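Local atomic coordinates of thymidylate synthase (Enterobacteria phage T4, PDB entry 1TIS), a protein that catalyses the reductive methylation of dUMP to dTMP, using 5,10-methylenetetrahydrofolate as both carbon donor and reductant, and works as a homodimer. Residues Y160-W173 with Y191-L204. Numbering follows the deposited sequence.
Sequences YQFNVRNGYLDLQW and YATLVHIVAKMCNL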
loop_
_atom_site.group_PDB
_atom_site.type_symbol
_atom_site.label_atom_id
_atom_site.label_comp_id
_atom_site.label_asym_id
_atom_site.label_seq_id
_atom_site.Cartn_x
_atom_site.Cartn_y
_atom_site.Cartn_z
ATOM N N TYR A 160 5.578 2.433 1.670
ATOM C CA TYR A 160 6.393 2.453 0.446
ATOM C C TYR A 160 7.362 1.308 0.371
ATOM O O TYR A 160 7.826 0.791 1.389
ATOM C CB TYR A 160 7.215 3.749 0.205
ATOM C CG TYR A 160 8.103 4.434 1.216
ATOM C CD1 TYR A 160 9.406 4.000 1.355
ATOM C CD2 TYR A 160 7.663 5.557 1.914
ATOM C CE1 TYR A 160 10.285 4.669 2.171
ATOM C CE2 TYR A 160 8.552 6.241 2.738
ATOM C CZ TYR A 160 9.857 5.779 2.856
ATOM O OH TYR A 160 10.756 6.395 3.712
ATOM N N GLN A 161 7.569 0.890 -0.864
ATOM C CA GLN A 161 8.344 -0.282 -1.224
ATOM C C GLN A 161 9.459 0.267 -2.100
ATOM O O GLN A 161 9.217 1.182 -2.892
ATOM C CB GLN A 161 7.461 -1.221 -2.038
ATOM C CG GLN A 161 7.161 -2.659 -1.663
ATOM C CD GLN A 161 8.289 -3.621 -1.970
ATOM O OE1 GLN A 161 9.471 -3.280 -1.929
ATOM N NE2 GLN A 161 8.008 -4.863 -2.313
ATOM N N PHE A 162 10.670 -0.245 -1.994
ATOM C CA PHE A 162 11.754 0.111 -2.895
ATOM C C PHE A 162 12.055 -1.150 -3.670
ATOM O O PHE A 162 11.961 -2.245 -3.116
ATOM C CB PHE A 162 13.072 0.437 -2.251
ATOM C CG PHE A 162 13.215 1.751 -1.522
ATOM C CD1 PHE A 162 13.307 2.950 -2.227
ATOM C CD2 PHE A 162 13.302 1.731 -0.153
ATOM C CE1 PHE A 162 13.491 4.156 -1.557
ATOM C CE2 PHE A 162 13.484 2.943 0.494
ATOM C CZ PHE A 162 13.581 4.152 -0.190
ATOM N N ASN A 163 12.509 -1.014 -4.913
ATOM C CA ASN A 163 12.856 -2.140 -5.789
ATOM C C ASN A 163 14.194 -1.761 -6.389
ATOM O O ASN A 163 14.400 -0.580 -6.702
ATOM C CB ASN A 163 11.877 -2.285 -6.930
ATOM C CG ASN A 163 11.483 -3.709 -7.252
ATOM O OD1 ASN A 163 10.689 -4.324 -6.547
ATOM N ND2 ASN A 163 11.927 -4.277 -8.360
ATOM N N VAL A 164 15.137 -2.677 -6.532
ATOM C CA VAL A 164 16.428 -2.384 -7.159
ATOM C C VAL A 164 16.471 -3.056 -8.555
ATOM O O VAL A 164 16.329 -4.290 -8.629
ATOM C CB VAL A 164 17.533 -2.914 -6.207
ATOM C CG1 VAL A 164 18.885 -2.530 -6.770
ATOM C CG2 VAL A 164 17.357 -2.348 -4.804
ATOM N N ARG A 165 16.543 -2.259 -9.662
ATOM C CA ARG A 165 16.593 -2.755 -11.051
ATOM C C ARG A 165 17.924 -3.436 -11.379
ATOM O O ARG A 165 18.206 -4.514 -10.861
ATOM C CB ARG A 165 16.350 -1.602 -12.024
ATOM C CG ARG A 165 14.849 -1.452 -12.140
ATOM C CD ARG A 165 14.301 -0.876 -13.443
ATOM N NE ARG A 165 14.902 0.402 -13.811
ATOM C CZ ARG A 165 14.414 1.193 -14.778
ATOM N NH1 ARG A 165 13.331 0.833 -15.459
ATOM N NH2 ARG A 165 15.004 2.361 -15.081
ATOM N N ASN A 166 18.763 -2.996 -12.305
ATOM C CA ASN A 166 20.118 -3.502 -12.288
ATOM C C ASN A 166 20.675 -2.124 -12.473
ATOM O O ASN A 166 20.827 -1.622 -13.591
ATOM C CB ASN A 166 20.536 -4.392 -13.489
ATOM C CG ASN A 166 21.532 -5.540 -13.220
ATOM O OD1 ASN A 166 21.669 -6.437 -14.056
ATOM N ND2 ASN A 166 22.256 -5.696 -12.112
ATOM N N GLY A 167 20.765 -1.478 -11.301
ATOM C CA GLY A 167 21.361 -0.158 -11.267
ATOM C C GLY A 167 20.386 0.984 -11.089
ATOM O O GLY A 167 20.763 2.155 -11.130
ATOM N N TYR A 168 19.111 0.685 -10.907
ATOM C CA TYR A 168 18.177 1.746 -10.594
ATOM C C TYR A 168 17.459 1.395 -9.278
ATOM O O TYR A 168 17.437 0.245 -8.800
ATOM C CB TYR A 168 17.195 1.910 -11.740
ATOM C CG TYR A 168 17.814 2.259 -13.089
ATOM C CD1 TYR A 168 18.210 1.229 -13.922
ATOM C CD2 TYR A 168 17.888 3.564 -13.550
ATOM C CE1 TYR A 168 18.656 1.474 -15.208
ATOM C CE2 TYR A 168 18.329 3.815 -14.842
ATOM C CZ TYR A 168 18.709 2.767 -15.676
ATOM O OH TYR A 168 19.080 2.976 -17.010
ATOM N N LEU A 169 16.982 2.446 -8.642
ATOM C CA LEU A 169 16.272 2.338 -7.391
ATOM C C LEU A 169 14.876 2.756 -7.734
ATOM O O LEU A 169 14.698 3.711 -8.490
ATOM C CB LEU A 169 16.829 3.295 -6.379
ATOM C CG LEU A 169 16.180 3.361 -5.038
ATOM C CD1 LEU A 169 16.313 2.024 -4.318
ATOM C CD2 LEU A 169 16.830 4.483 -4.283
ATOM N N ASP A 170 13.864 2.105 -7.223
ATOM C CA ASP A 170 12.527 2.507 -7.578
ATOM C C ASP A 170 11.777 2.716 -6.275
ATOM O O ASP A 170 12.105 1.978 -5.332
ATOM C CB ASP A 170 11.877 1.408 -8.413
ATOM C CG ASP A 170 12.622 0.930 -9.666
ATOM O OD1 ASP A 170 13.258 1.722 -10.365
ATOM O OD2 ASP A 170 12.538 -0.262 -9.950
ATOM N N LEU A 171 10.842 3.670 -6.140
ATOM C CA LEU A 171 10.097 3.789 -4.906
ATOM C C LEU A 171 8.631 3.797 -5.249
ATOM O O LEU A 171 8.250 4.332 -6.289
ATOM C CB LEU A 171 10.397 5.094 -4.150
ATOM C CG LEU A 171 9.727 5.265 -2.754
ATOM C CD1 LEU A 171 10.624 6.144 -1.930
ATOM C CD2 LEU A 171 8.342 5.881 -2.824
ATOM N N GLN A 172 7.752 3.288 -4.396
ATOM C CA GLN A 172 6.308 3.353 -4.625
ATOM C C GLN A 172 5.540 3.659 -3.333
ATOM O O GLN A 172 5.610 2.913 -2.370
ATOM C CB GLN A 172 5.833 2.017 -5.227
ATOM C CG GLN A 172 4.337 1.921 -5.187
ATOM C CD GLN A 172 3.842 0.690 -5.855
ATOM O OE1 GLN A 172 3.017 0.834 -6.738
ATOM N NE2 GLN A 172 4.285 -0.517 -5.568
ATOM N N TRP A 173 4.753 4.695 -3.279
ATOM C CA TRP A 173 4.014 5.035 -2.082
ATOM C C TRP A 173 2.580 4.634 -2.231
ATOM O O TRP A 173 2.065 4.440 -3.355
ATOM C CB TRP A 173 4.048 6.560 -1.748
ATOM C CG TRP A 173 4.211 7.554 -2.887
ATOM C CD1 TRP A 173 5.148 7.465 -3.909
ATOM C CD2 TRP A 173 3.407 8.617 -3.061
ATOM N NE1 TRP A 173 4.919 8.458 -4.739
ATOM C CE2 TRP A 173 3.887 9.161 -4.259
ATOM C CE3 TRP A 173 2.365 9.132 -2.353
ATOM C CZ2 TRP A 173 3.325 10.272 -4.821
ATOM C CZ3 TRP A 173 1.794 10.249 -2.914
ATOM C CH2 TRP A 173 2.261 10.804 -4.120
ATOM N N TYR A 191 8.666 12.252 -2.546
ATOM C CA TYR A 191 9.358 10.993 -2.760
ATOM C C TYR A 191 10.324 11.051 -3.946
ATOM O O TYR A 191 11.310 10.314 -3.935
ATOM C CB TYR A 191 8.355 9.892 -2.962
ATOM C CG TYR A 191 7.640 9.520 -1.674
ATOM C CD1 TYR A 191 8.269 8.799 -0.674
ATOM C CD2 TYR A 191 6.343 9.932 -1.492
ATOM C CE1 TYR A 191 7.594 8.512 0.510
ATOM C CE2 TYR A 191 5.670 9.643 -0.311
ATOM C CZ TYR A 191 6.289 8.934 0.694
ATOM O OH TYR A 191 5.591 8.715 1.869
ATOM N N ALA A 192 10.135 11.882 -4.992
ATOM C CA ALA A 192 11.101 12.087 -6.081
ATOM C C ALA A 192 12.465 12.469 -5.506
ATOM O O ALA A 192 13.509 11.917 -5.899
ATOM C CB ALA A 192 10.655 13.222 -6.962
ATOM N N THR A 193 12.463 13.418 -4.544
ATOM C CA THR A 193 13.659 13.818 -3.830
ATOM C C THR A 193 14.028 12.599 -2.998
ATOM O O THR A 193 15.182 12.190 -3.173
ATOM C CB THR A 193 13.386 15.046 -2.954
ATOM O OG1 THR A 193 12.750 16.013 -3.781
ATOM C CG2 THR A 193 14.643 15.710 -2.426
ATOM N N LEU A 194 13.185 11.903 -2.200
ATOM C CA LEU A 194 13.622 10.684 -1.481
ATOM C C LEU A 194 14.262 9.586 -2.333
ATOM O O LEU A 194 15.193 8.919 -1.859
ATOM C CB LEU A 194 12.488 9.967 -0.738
ATOM C CG LEU A 194 12.499 9.758 0.802
ATOM C CD1 LEU A 194 12.051 8.333 1.072
ATOM C CD2 LEU A 194 13.870 9.937 1.421
ATOM N N VAL A 195 13.883 9.336 -3.595
ATOM C CA VAL A 195 14.588 8.310 -4.353
ATOM C C VAL A 195 15.895 8.926 -4.809
ATOM O O VAL A 195 16.834 8.211 -5.123
ATOM C CB VAL A 195 13.702 7.833 -5.521
ATOM C CG1 VAL A 195 13.419 8.967 -6.419
ATOM C CG2 VAL A 195 14.406 6.773 -6.357
ATOM N N HIS A 196 16.036 10.245 -4.863
ATOM C CA HIS A 196 17.337 10.843 -5.158
ATOM C C HIS A 196 18.369 10.690 -4.042
ATOM O O HIS A 196 19.495 10.226 -4.241
ATOM C CB HIS A 196 17.175 12.331 -5.459
ATOM C CG HIS A 196 16.891 12.501 -6.927
ATOM N ND1 HIS A 196 15.740 12.301 -7.534
ATOM C CD2 HIS A 196 17.843 12.839 -7.859
ATOM C CE1 HIS A 196 15.958 12.497 -8.801
ATOM N NE2 HIS A 196 17.215 12.818 -8.990
ATOM N N ILE A 197 17.965 11.091 -2.837
ATOM C CA ILE A 197 18.815 11.038 -1.674
ATOM C C ILE A 197 19.172 9.566 -1.476
ATOM O O ILE A 197 20.375 9.266 -1.506
ATOM C CB ILE A 197 18.007 11.678 -0.535
ATOM C CG1 ILE A 197 18.165 13.167 -0.600
ATOM C CG2 ILE A 197 18.493 11.214 0.833
ATOM C CD1 ILE A 197 17.166 13.763 0.416
ATOM N N VAL A 198 18.219 8.617 -1.414
ATOM C CA VAL A 198 18.628 7.239 -1.186
ATOM C C VAL A 198 19.454 6.622 -2.335
ATOM O O VAL A 198 20.382 5.842 -2.091
ATOM C CB VAL A 198 17.397 6.405 -0.914
ATOM C CG1 VAL A 198 17.859 5.032 -0.379
ATOM C CG2 VAL A 198 16.508 7.074 0.128
ATOM N N ALA A 199 19.225 6.952 -3.612
ATOM C CA ALA A 199 20.066 6.511 -4.696
ATOM C C ALA A 199 21.409 7.141 -4.490
ATOM O O ALA A 199 22.349 6.429 -4.814
ATOM C CB ALA A 199 19.652 6.986 -5.997
ATOM N N LYS A 200 21.626 8.349 -3.919
ATOM C CA LYS A 200 22.993 8.833 -3.735
ATOM C C LYS A 200 23.747 8.119 -2.590
ATOM O O LYS A 200 24.984 7.997 -2.580
ATOM C CB LYS A 200 22.966 10.351 -3.516
ATOM C CG LYS A 200 24.367 10.965 -3.429
ATOM C CD LYS A 200 24.969 10.925 -4.836
ATOM C CE LYS A 200 26.483 10.650 -4.981
ATOM N NZ LYS A 200 26.819 10.583 -6.406
ATOM N N MET A 201 23.034 7.574 -1.612
ATOM C CA MET A 201 23.667 6.835 -0.510
ATOM C C MET A 201 24.009 5.478 -1.042
ATOM O O MET A 201 25.155 5.067 -0.940
ATOM C CB MET A 201 22.740 6.616 0.687
ATOM C CG MET A 201 22.453 7.847 1.524
ATOM S SD MET A 201 21.019 7.545 2.560
ATOM C CE MET A 201 21.701 6.817 4.015
ATOM N N CYS A 202 23.040 4.816 -1.690
ATOM C CA CYS A 202 23.256 3.481 -2.226
ATOM C C CYS A 202 24.081 3.449 -3.530
ATOM O O CYS A 202 24.504 2.393 -4.010
ATOM C CB CYS A 202 21.847 2.847 -2.384
ATOM S SG CYS A 202 20.930 2.752 -0.831
ATOM N N ASN A 203 24.332 4.645 -4.072
ATOM C CA ASN A 203 25.002 4.876 -5.329
ATOM C C ASN A 203 24.373 4.039 -6.458
ATOM O O ASN A 203 24.905 3.195 -7.203
ATOM C CB ASN A 203 26.503 4.591 -5.159
ATOM C CG ASN A 203 27.357 5.166 -6.302
ATOM O OD1 ASN A 203 28.271 4.488 -6.774
ATOM N ND2 ASN A 203 27.180 6.395 -6.812
ATOM N N LEU A 204 23.107 4.345 -6.581
ATOM C CA LEU A 204 22.334 3.739 -7.601
ATOM C C LEU A 204 21.807 4.927 -8.385
ATOM O O LEU A 204 21.831 6.090 -7.962
ATOM C CB LEU A 204 21.236 2.896 -6.937
ATOM C CG LEU A 204 21.537 1.758 -5.921
ATOM C CD1 LEU A 204 20.426 0.741 -5.927
ATOM C CD2 LEU A 204 22.711 0.935 -6.336
#
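Leu169 drives its CD2 methyl into a shallow hollow on helix 184-202, walled by Val195, Val198 and Ala199, where it comes within 3.5 Å of Ala199 N. The small side chain of Ala199 lets this methyl lie close over the helix backbone, and the branched valines close its sides. With CG anti to N (chi1 178°), the leucine extends from the strand and its CD2 reaches the helix between Val195 and Ala199.

Two turns back along the helix, the bump belongs to the helix. The Tyr191 ring enters a notch between Trp173, Leu171 and Tyr160. One face makes an offset stack with the five-membered ring of Trp173, centroids 4.3 Å apart and planes at 25°; flat indole and phenol can lie over one another here. Leu171 crosses Tyr191 at about a right angle, its CD2 3.6 Å from Tyr191 CD1, and Tyr160 completes the aromatic cluster with its plane inclined 74° to that of Tyr191. Leu194 fits beside them, its CD1 against Tyr160 OH and Leu171 CD1.

Beyond the helix end, Asn203 turns the chain with positive phi, and Leu204 sets CD1 3.7 Å from Val164 CG1.

Trp173 also adjoins Asn187, which probably binds dUMP. This apolar layer packs the hairpin of strands 157-164 and 168-179 against the crossover helix of a beta-alpha-beta unit leading to parallel strand 205-219. Helices 53-64 and 121-131 flank it, while Gln161 and Gln172 meet the second subunit.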